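Local coordinates for protein Abbfa_003403 (Acinetobacter baumannii, PDB 4ZXH) that is a four-domain nonribosomal peptide synthetase that probably activates an amino acid, condenses it with a carrier-bound donor and releases the product through its thioesterase domain, at residues Val233-Glu238 / Leu374-Pro379; Ser242-Leu247 / Ala440-Met445; Asp114-Phe119 / Pro393-Glu398. One frame throughout, in Å; residues are numbered along the deposited sequence.

Contact 1 (Val233-Glu238 / Leu374-Pro379); sequences VFRVSE and LPIQTP. With K (potassium ion), chain D.
Val233, on the outermost strand 229-235 of its sheet in the condensation domain, faces Pro375 in the loop that follows strand 356-360, with Val233 CA 7.2 Å from Pro375 CA and no hydrogen bond between the segments. Val233 CG2 rests near the proline, whose CB lies 4.2 Å from it, while Val233 CG1 meets Ile376 CG2 at 3.8 Å, the two side chains standing roughly at right angles. Arg235 reaches the same isoleucine from further along the strand. Its chain, extended from CG to NE, carries the guanidinium across until Ile376 CD1 lies 3.7 Å above one face of the group, displaced toward its rim; CG2 of the isoleucine approaches Arg235 NH2 as well. On the far side of the loop the backbone turns polar: Leu374 O and Ile376 O bind potassium at 2.9 and 2.8 Å, and Glu371, Leu372 and Ser391 complete the site. Ile376 thus offers its carbonyl to the ion and its side chain to the strand. The two carbonyl ligands suggest that the ion helps to hold the loop in shape, while van der Waals packing, the guanidinium face included, joins it to the strand.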
loop_
_atom_site.group_PDB
_atom_site.type_symbol
_atom_site.label_atom_id
_atom_site.label_comp_id
_atom_site.label_asym_id
_atom_site.label_seq_id
_atom_site.Cartn_x
_atom_site.Cartn_y
_atom_site.Cartn_z
ATOM N N VAL A 233 -6.515 17.988 21.749
ATOM C CA VAL A 233 -5.822 18.926 22.634
ATOM C C VAL A 233 -5.652 18.348 24.045
ATOM O O VAL A 233 -6.603 17.846 24.651
ATOM C CB VAL A 233 -6.566 20.277 22.696
ATOM C CG1 VAL A 233 -5.816 21.265 23.593
ATOM C CG2 VAL A 233 -6.711 20.844 21.283
ATOM N N PHE A 234 -4.431 18.387 24.558
ATOM C CA PHE A 234 -4.168 17.899 25.910
ATOM C C PHE A 234 -3.373 18.939 26.699
ATOM O O PHE A 234 -2.888 19.908 26.124
ATOM C CB PHE A 234 -3.412 16.573 25.871
ATOM C CG PHE A 234 -2.061 16.661 25.206
ATOM C CD1 PHE A 234 -1.948 16.622 23.821
ATOM C CD2 PHE A 234 -0.905 16.794 25.961
ATOM C CE1 PHE A 234 -0.711 16.720 23.209
ATOM C CE2 PHE A 234 0.344 16.887 25.354
ATOM C CZ PHE A 234 0.442 16.855 23.984
ATOM N N ARG A 235 -3.250 18.746 28.013
ATOM C CA ARG A 235 -2.385 19.607 28.831
ATOM C C ARG A 235 -1.503 18.807 29.774
ATOM O O ARG A 235 -1.942 17.827 30.382
ATOM C CB ARG A 235 -3.210 20.605 29.640
ATOM C CG ARG A 235 -4.097 21.475 28.798
ATOM C CD ARG A 235 -4.961 22.367 29.622
ATOM N NE ARG A 235 -6.203 22.628 28.915
ATOM C CZ ARG A 235 -7.072 23.571 29.252
ATOM N NH1 ARG A 235 -6.824 24.372 30.286
ATOM N NH2 ARG A 235 -8.177 23.720 28.530
ATOM N N VAL A 236 -0.254 19.237 29.893
ATOM C CA VAL A 236 0.668 18.635 30.844
ATOM C C VAL A 236 0.502 19.258 32.243
ATOM O O VAL A 236 0.483 20.482 32.386
ATOM C CB VAL A 236 2.113 18.796 30.370
ATOM C CG1 VAL A 236 3.056 18.149 31.355
ATOM C CG2 VAL A 236 2.278 18.187 28.987
ATOM N N SER A 237 0.376 18.419 33.270
ATOM C CA SER A 237 0.161 18.902 34.636
ATOM C C SER A 237 1.241 19.899 35.041
ATOM O O SER A 237 2.375 19.834 34.552
ATOM C CB SER A 237 0.133 17.742 35.633
ATOM O OG SER A 237 1.447 17.378 36.024
ATOM N N GLU A 238 0.884 20.825 35.926
ATOM C CA GLU A 238 1.793 21.898 36.282
ATOM C C GLU A 238 3.039 21.319 36.940
ATOM O O GLU A 238 4.148 21.798 36.695
ATOM C CB GLU A 238 1.105 22.907 37.202
ATOM C CG GLU A 238 2.043 23.978 37.750
ATOM C CD GLU A 238 1.350 24.946 38.694
ATOM O OE1 GLU A 238 1.030 24.537 39.832
ATOM O OE2 GLU A 238 1.125 26.115 38.297
ATOM N N LEU A 374 -3.831 30.308 21.433
ATOM C CA LEU A 374 -3.824 28.952 21.981
ATOM C C LEU A 374 -4.917 28.074 21.349
ATOM O O LEU A 374 -5.883 28.570 20.771
ATOM C CB LEU A 374 -3.996 28.998 23.503
ATOM C CG LEU A 374 -2.796 29.471 24.324
ATOM C CD1 LEU A 374 -3.142 29.538 25.798
ATOM C CD2 LEU A 374 -1.642 28.535 24.112
ATOM N N PRO A 375 -4.765 26.752 21.445
ATOM C CA PRO A 375 -5.796 25.918 20.829
ATOM C C PRO A 375 -6.951 25.678 21.781
ATOM O O PRO A 375 -7.793 24.818 21.527
ATOM C CB PRO A 375 -5.058 24.616 20.535
ATOM C CG PRO A 375 -3.580 24.933 20.763
ATOM C CD PRO A 375 -3.580 25.967 21.809
ATOM N N ILE A 376 -6.977 26.425 22.878
ATOM C CA ILE A 376 -8.035 26.300 23.872
ATOM C C ILE A 376 -8.775 27.620 24.049
ATOM O O ILE A 376 -8.214 28.703 23.810
ATOM C CB ILE A 376 -7.488 25.885 25.237
ATOM C CG1 ILE A 376 -6.580 26.985 25.784
ATOM C CG2 ILE A 376 -6.718 24.602 25.134
ATOM C CD1 ILE A 376 -6.396 26.895 27.229
ATOM N N GLN A 377 -10.031 27.530 24.480
ATOM C CA GLN A 377 -10.785 28.728 24.806
ATOM C C GLN A 377 -10.213 29.398 26.037
ATOM O O GLN A 377 -9.821 28.736 26.996
ATOM C CB GLN A 377 -12.269 28.426 25.021
ATOM C CG GLN A 377 -13.117 29.679 25.222
ATOM C CD GLN A 377 -13.670 30.200 23.932
ATOM O OE1 GLN A 377 -13.340 31.302 23.513
ATOM N NE2 GLN A 377 -14.535 29.429 23.302
ATOM N N THR A 378 -10.195 30.724 25.991
ATOM C CA THR A 378 -9.768 31.572 27.090
ATOM C C THR A 378 -10.658 32.800 27.116
ATOM O O THR A 378 -10.999 33.333 26.063
ATOM C CB THR A 378 -8.300 31.992 26.925
ATOM O OG1 THR A 378 -7.450 30.868 27.175
ATOM C CG2 THR A 378 -7.951 33.086 27.872
ATOM N N PRO A 379 -11.046 33.254 28.315
ATOM C CA PRO A 379 -11.863 34.469 28.454
ATOM C C PRO A 379 -11.112 35.792 28.158
ATOM O O PRO A 379 -11.750 36.854 28.221
ATOM C CB PRO A 379 -12.300 34.416 29.920
ATOM C CG PRO A 379 -11.227 33.622 30.599
ATOM C CD PRO A 379 -10.847 32.573 29.607
HETATM K K K D . -7.431 30.693 22.075
#

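Contact 2 (Ser242-Leu247 / Ala440-Met445)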
loop_
_atom_site.group_PDB
_atom_site.type_symbol
_atom_site.label_atom_id
_atom_site.label_comp_id
_atom_site.label_asym_id
_atom_site.label_seq_id
_atom_site.Cartn_x
_atom_site.Cartn_y
_atom_site.Cartn_z
ATOM N N SER A 242 6.688 21.911 35.159
ATOM C CA SER A 242 7.794 22.534 35.872
ATOM C C SER A 242 9.011 21.626 35.877
ATOM O O SER A 242 10.130 22.074 35.615
ATOM C CB SER A 242 7.386 22.869 37.302
ATOM O OG SER A 242 6.295 23.773 37.312
ATOM N N GLY A 243 8.787 20.348 36.176
ATOM C CA GLY A 243 9.860 19.369 36.191
ATOM C C GLY A 243 10.645 19.342 34.891
ATOM O O GLY A 243 11.875 19.385 34.903
ATOM N N LEU A 244 9.928 19.285 33.772
ATOM C CA LEU A 244 10.546 19.296 32.457
ATOM C C LEU A 244 11.454 20.500 32.273
ATOM O O LEU A 244 12.603 20.346 31.865
ATOM C CB LEU A 244 9.482 19.271 31.363
ATOM C CG LEU A 244 8.628 18.003 31.291
ATOM C CD1 LEU A 244 7.478 18.191 30.327
ATOM C CD2 LEU A 244 9.474 16.828 30.888
ATOM N N VAL A 245 10.946 21.693 32.576
ATOM C CA VAL A 245 11.759 22.912 32.502
ATOM C C VAL A 245 13.016 22.810 33.372
ATOM O O VAL A 245 14.108 23.179 32.940
ATOM C CB VAL A 245 10.958 24.172 32.925
ATOM C CG1 VAL A 245 11.893 25.363 33.136
ATOM C CG2 VAL A 245 9.885 24.506 31.890
ATOM N N ASN A 246 12.870 22.298 34.588
ATOM C CA ASN A 246 14.027 22.138 35.463
ATOM C C ASN A 246 14.947 21.032 34.970
ATOM O O ASN A 246 16.164 21.174 35.012
ATOM C CB ASN A 246 13.594 21.861 36.905
ATOM C CG ASN A 246 12.955 23.075 37.566
ATOM O OD1 ASN A 246 13.111 24.210 37.106
ATOM N ND2 ASN A 246 12.231 22.838 38.651
ATOM N N LEU A 247 14.362 19.940 34.491
ATOM C CA LEU A 247 15.134 18.823 33.947
ATOM C C LEU A 247 15.905 19.244 32.695
ATOM O O LEU A 247 16.986 18.727 32.417
ATOM C CB LEU A 247 14.215 17.641 33.630
ATOM C CG LEU A 247 14.885 16.332 33.202
ATOM C CD1 LEU A 247 15.798 15.806 34.309
ATOM C CD2 LEU A 247 13.861 15.273 32.785
ATOM N N ALA A 440 2.884 9.908 30.276
ATOM C CA ALA A 440 3.603 8.961 31.125
ATOM C C ALA A 440 5.114 9.027 30.942
ATOM O O ALA A 440 5.857 9.075 31.925
ATOM C CB ALA A 440 3.114 7.561 30.859
ATOM N N VAL A 441 5.562 9.015 29.689
ATOM C CA VAL A 441 6.985 9.158 29.379
ATOM C C VAL A 441 7.549 10.429 29.993
ATOM O O VAL A 441 8.599 10.407 30.625
ATOM C CB VAL A 441 7.254 9.186 27.858
ATOM C CG1 VAL A 441 8.709 9.538 27.576
ATOM C CG2 VAL A 441 6.925 7.854 27.242
ATOM N N LEU A 442 6.831 11.533 29.816
ATOM C CA LEU A 442 7.244 12.809 30.385
ATOM C C LEU A 442 7.314 12.746 31.908
ATOM O O LEU A 442 8.271 13.241 32.501
ATOM C CB LEU A 442 6.300 13.925 29.924
ATOM C CG LEU A 442 6.468 14.252 28.434
ATOM C CD1 LEU A 442 5.508 15.314 27.953
ATOM C CD2 LEU A 442 7.909 14.646 28.112
ATOM N N SER A 443 6.318 12.130 32.545
ATOM C CA SER A 443 6.335 11.988 34.005
ATOM C C SER A 443 7.518 11.152 34.451
ATOM O O SER A 443 8.278 11.571 35.328
ATOM C CB SER A 443 5.041 11.355 34.527
ATOM O OG SER A 443 3.979 12.291 34.563
ATOM N N GLU A 444 7.668 9.973 33.840
ATOM C CA GLU A 444 8.727 9.037 34.222
ATOM C C GLU A 444 10.111 9.628 33.941
ATOM O O GLU A 444 11.089 9.265 34.595
ATOM C CB GLU A 444 8.559 7.694 33.506
ATOM N N MET A 445 10.193 10.551 32.986
ATOM C CA MET A 445 11.447 11.255 32.732
ATOM C C MET A 445 11.848 12.159 33.914
ATOM O O MET A 445 13.000 12.114 34.350
ATOM C CB MET A 445 11.370 12.089 31.436
ATOM C CG MET A 445 11.639 11.297 30.154
ATOM S SD MET A 445 11.486 12.219 28.599
ATOM C CE MET A 445 13.182 12.633 28.210
#
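Leu244 and Leu442 meet methyl to methyl, CD2 to CD2 at 3.9 Å, where helices 238-249 and 428-447 pack together in the condensation domain, a chloramphenicol acetyltransferase-like fold. No hydrogen bond crosses the contact, and its side chains are apolar and buried. The two leucine side chains cross at about a right angle and touch through one branch of each. CD2 of Leu244 also comes 4.1 Å from the carbonyl oxygen of Leu442, so this methyl lies against the backbone of the facing helix as well as its side chain.

One turn further along, Leu247 makes the second touch. Its CG is anti to the backbone N (chi1 -173°), a placement that sends CD2 across to the neighbouring helix, where it settles 3.6 Å from Met445 O and 4.3 Å from Met445 CB. The long arm of the methionine therefore takes little part in this touch; its CB and carbonyl form the surface. Because Leu244 pairs with Leu442 and Leu247 with Met445, both segments advance by three residues together, and they run in the same general sense.

A second shell of helices frames these four residues. Leu255 and Leu258 of helix 255-271 pack on Leu244, and Leu258 touches Met445 too, so this third helix bridges the pair. Leu313 and Thr317 of helix 313-329 border Met445. On helix 428-447, Val441 is turned to Val265 and Ile458. The arrangement is plain helix-helix packing in the core of the lobe. Within the segments the regular backbone bonding persists: Leu247 N donates to Gly243 O and Met445 N to Val441 O. At the start of 242-247, Ser242 OG turns back on its own helix and hydrogen-bonds Glu238 O.

Contact 3 (Asp114-Phe119 / Pro393-Glu398)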
loop_
_atom_site.group_PDB
_atom_site.type_symbol
_atom_site.label_atom_id
_atom_site.label_comp_id
_atom_site.label_asym_id
_atom_site.label_seq_id
_atom_site.Cartn_x
_atom_site.Cartn_y
_atom_site.Cartn_z
ATOM N N ASP A 114 -16.055 24.987 6.550
ATOM C CA ASP A 114 -15.877 26.082 5.591
ATOM C C ASP A 114 -14.414 26.391 5.276
ATOM O O ASP A 114 -14.048 26.565 4.114
ATOM C CB ASP A 114 -16.554 27.350 6.098
ATOM C CG ASP A 114 -18.040 27.366 5.824
ATOM O OD1 ASP A 114 -18.563 26.325 5.375
ATOM O OD2 ASP A 114 -18.672 28.431 6.043
ATOM N N THR A 115 -13.580 26.462 6.310
ATOM C CA THR A 115 -12.170 26.799 6.133
ATOM C C THR A 115 -11.355 25.671 5.497
ATOM O O THR A 115 -10.252 25.909 5.036
ATOM C CB THR A 115 -11.499 27.188 7.483
ATOM O OG1 THR A 115 -11.478 26.066 8.373
ATOM C CG2 THR A 115 -12.230 28.364 8.147
ATOM N N LYS A 116 -11.885 24.449 5.475
ATOM C CA LYS A 116 -11.215 23.330 4.796
ATOM C C LYS A 116 -11.499 23.239 3.292
ATOM O O LYS A 116 -11.039 22.306 2.627
ATOM C CB LYS A 116 -11.597 21.997 5.453
ATOM C CG LYS A 116 -10.661 21.628 6.563
ATOM C CD LYS A 116 -11.238 20.619 7.539
ATOM C CE LYS A 116 -10.399 20.702 8.827
ATOM N NZ LYS A 116 -10.844 19.743 9.880
ATOM N N GLN A 117 -12.274 24.172 2.752
ATOM C CA GLN A 117 -12.511 24.165 1.315
ATOM C C GLN A 117 -11.150 24.409 0.693
ATOM O O GLN A 117 -10.357 25.201 1.203
ATOM C CB GLN A 117 -13.552 25.206 0.904
ATOM C CG GLN A 117 -14.977 24.808 1.294
ATOM C CD GLN A 117 -15.924 25.994 1.597
ATOM O OE1 GLN A 117 -15.528 27.165 1.643
ATOM N NE2 GLN A 117 -17.188 25.667 1.828
ATOM N N PRO A 118 -10.838 23.660 -0.355
ATOM C CA PRO A 118 -9.463 23.612 -0.850
ATOM C C PRO A 118 -9.152 24.802 -1.724
ATOM O O PRO A 118 -10.087 25.379 -2.253
ATOM C CB PRO A 118 -9.432 22.304 -1.668
ATOM C CG PRO A 118 -10.813 22.151 -2.158
ATOM C CD PRO A 118 -11.715 22.712 -1.054
ATOM N N PHE A 119 -7.876 25.143 -1.878
ATOM C CA PHE A 119 -7.466 26.201 -2.793
ATOM C C PHE A 119 -6.964 25.623 -4.115
ATOM O O PHE A 119 -6.410 24.537 -4.147
ATOM C CB PHE A 119 -6.348 27.055 -2.179
ATOM C CG PHE A 119 -6.781 27.917 -1.021
ATOM C CD1 PHE A 119 -7.125 29.252 -1.220
ATOM C CD2 PHE A 119 -6.796 27.411 0.272
ATOM C CE1 PHE A 119 -7.505 30.048 -0.165
ATOM C CE2 PHE A 119 -7.174 28.202 1.334
ATOM C CZ PHE A 119 -7.531 29.523 1.119
ATOM N N PRO A 393 -11.588 28.759 18.934
ATOM C CA PRO A 393 -10.758 27.642 18.460
ATOM C C PRO A 393 -11.331 26.929 17.248
ATOM O O PRO A 393 -12.531 26.701 17.125
ATOM C CB PRO A 393 -10.715 26.703 19.662
ATOM C CG PRO A 393 -11.066 27.586 20.853
ATOM C CD PRO A 393 -12.052 28.563 20.320
ATOM N N VAL A 394 -10.438 26.567 16.345
ATOM C CA VAL A 394 -10.801 25.913 15.108
ATOM C C VAL A 394 -9.797 24.798 14.797
ATOM O O VAL A 394 -8.597 25.054 14.693
ATOM C CB VAL A 394 -10.834 26.929 13.937
ATOM C CG1 VAL A 394 -10.865 26.211 12.627
ATOM C CG2 VAL A 394 -12.047 27.806 14.041
ATOM N N ARG A 395 -10.269 23.561 14.668
ATOM C CA ARG A 395 -9.414 22.521 14.116
ATOM C C ARG A 395 -8.826 23.002 12.775
ATOM O O ARG A 395 -9.547 23.511 11.921
ATOM C CB ARG A 395 -10.190 21.224 13.925
ATOM C CG ARG A 395 -10.516 20.471 15.216
ATOM C CD ARG A 395 -11.531 19.332 14.957
ATOM N NE ARG A 395 -11.095 18.391 13.922
ATOM C CZ ARG A 395 -11.830 17.389 13.444
ATOM N NH1 ARG A 395 -13.059 17.174 13.893
ATOM N NH2 ARG A 395 -11.329 16.595 12.511
ATOM N N GLN A 396 -7.515 22.885 12.597
ATOM C CA GLN A 396 -6.907 23.345 11.351
ATOM C C GLN A 396 -5.575 22.640 11.050
ATOM O O GLN A 396 -4.962 22.026 11.931
ATOM C CB GLN A 396 -6.721 24.870 11.385
ATOM C CG GLN A 396 -5.894 25.391 12.528
ATOM C CD GLN A 396 -4.467 25.623 12.099
ATOM O OE1 GLN A 396 -4.204 26.380 11.151
ATOM N NE2 GLN A 396 -3.531 24.936 12.757
ATOM N N GLN A 397 -5.145 22.744 9.796
ATOM C CA GLN A 397 -4.032 21.954 9.247
ATOM C C GLN A 397 -4.037 20.493 9.726
ATOM O O GLN A 397 -3.130 20.045 10.436
ATOM C CB GLN A 397 -2.664 22.565 9.588
ATOM C CG GLN A 397 -2.586 24.090 9.632
ATOM C CD GLN A 397 -1.207 24.680 9.354
ATOM O OE1 GLN A 397 -0.220 23.977 9.213
ATOM N NE2 GLN A 397 -1.132 25.991 9.430
ATOM N N GLU A 398 -5.048 19.739 9.335
ATOM C CA GLU A 398 -5.084 18.340 9.729
ATOM C C GLU A 398 -4.752 17.420 8.561
ATOM O O GLU A 398 -5.201 17.644 7.433
ATOM C CB GLU A 398 -6.446 17.992 10.326
ATOM C CG GLU A 398 -6.696 18.727 11.611
ATOM C CD GLU A 398 -8.094 18.530 12.155
ATOM O OE1 GLU A 398 -9.036 18.415 11.342
ATOM O OE2 GLU A 398 -8.253 18.539 13.402
#
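Glu398 OE1 is gripped by two cationic side chains, Lys116 from just past the end of helix 104-115 and Arg395 from its own loop, in a salt-bridge network of the condensation domain. The Lys116 NZ to Glu398 OE1 bond is 2.7 Å long and arrives from above the carboxylate plane, 35° out of it. Arg395 NH2 reaches the same Glu398 OE1 from the opposite face, at 3.2 Å, a less direct bond tilted from both flat groups. The arginine holds the second oxygen more squarely: Arg395 NE donates to Glu398 OE2 at 2.9 Å, with an N-H...O angle of 161°, and OE2 accepts through its syn lone pair and lies nearly in the guanidinium plane. Two nitrogens thus meet two oxygens side-on. A bend at chi3 (55°) in the otherwise extended arginine turns the guanidinium edge to the Glu398 carboxylate, whereas Lys116 is extended beyond CG and comes from across the contact. With two positive groups beside it, the carboxylate is probably kept ionised.

Glu398 OE2 has a further partner in Ser231 OG, on strand 229-235, so the network also ties in the other sheet of the domain. Within the loop, the backbone N of Arg395 hydrogen-bonds Glu112 OE2 of helix 104-115, a second link between loop and helix. The loop follows strand 387-391, which joins the sheet on which this helix lies; the crossing from one lobe to the other is consistent with the latch of condensation domains. Val42 of strand 40-49 supports Thr115 and Val394 together. Their meeting is loose, with Val394 CG1 4.3 Å from Thr115 OG1, and that hydroxyl is turned to its own helix, bonding chiefly Val111 O, with Glu112 O also near.

How the contacts relate
All three contacts lie in the condensation domain, but they differ in burial and chemistry. Contact 2 is core, four buried side chains between two helices with no polar bond. Contacts 1 and 3 are partly buried and hold loops: contact 1 combines van der Waals packing with a nearby potassium, contact 3 relies on a salt-bridge network. Contacts 1 and 2 share a run of chain, since strand 229-235 leads into helix 238-249, and their centres are about 18 Å apart. Contacts 1 and 3 touch where Pro393 packs on Ile376 and Gln377, and Ser391 of the potassium site lies just before the 393-398 loop. Contacts 2 and 3 stay apart, about 20 Å between nearest atoms.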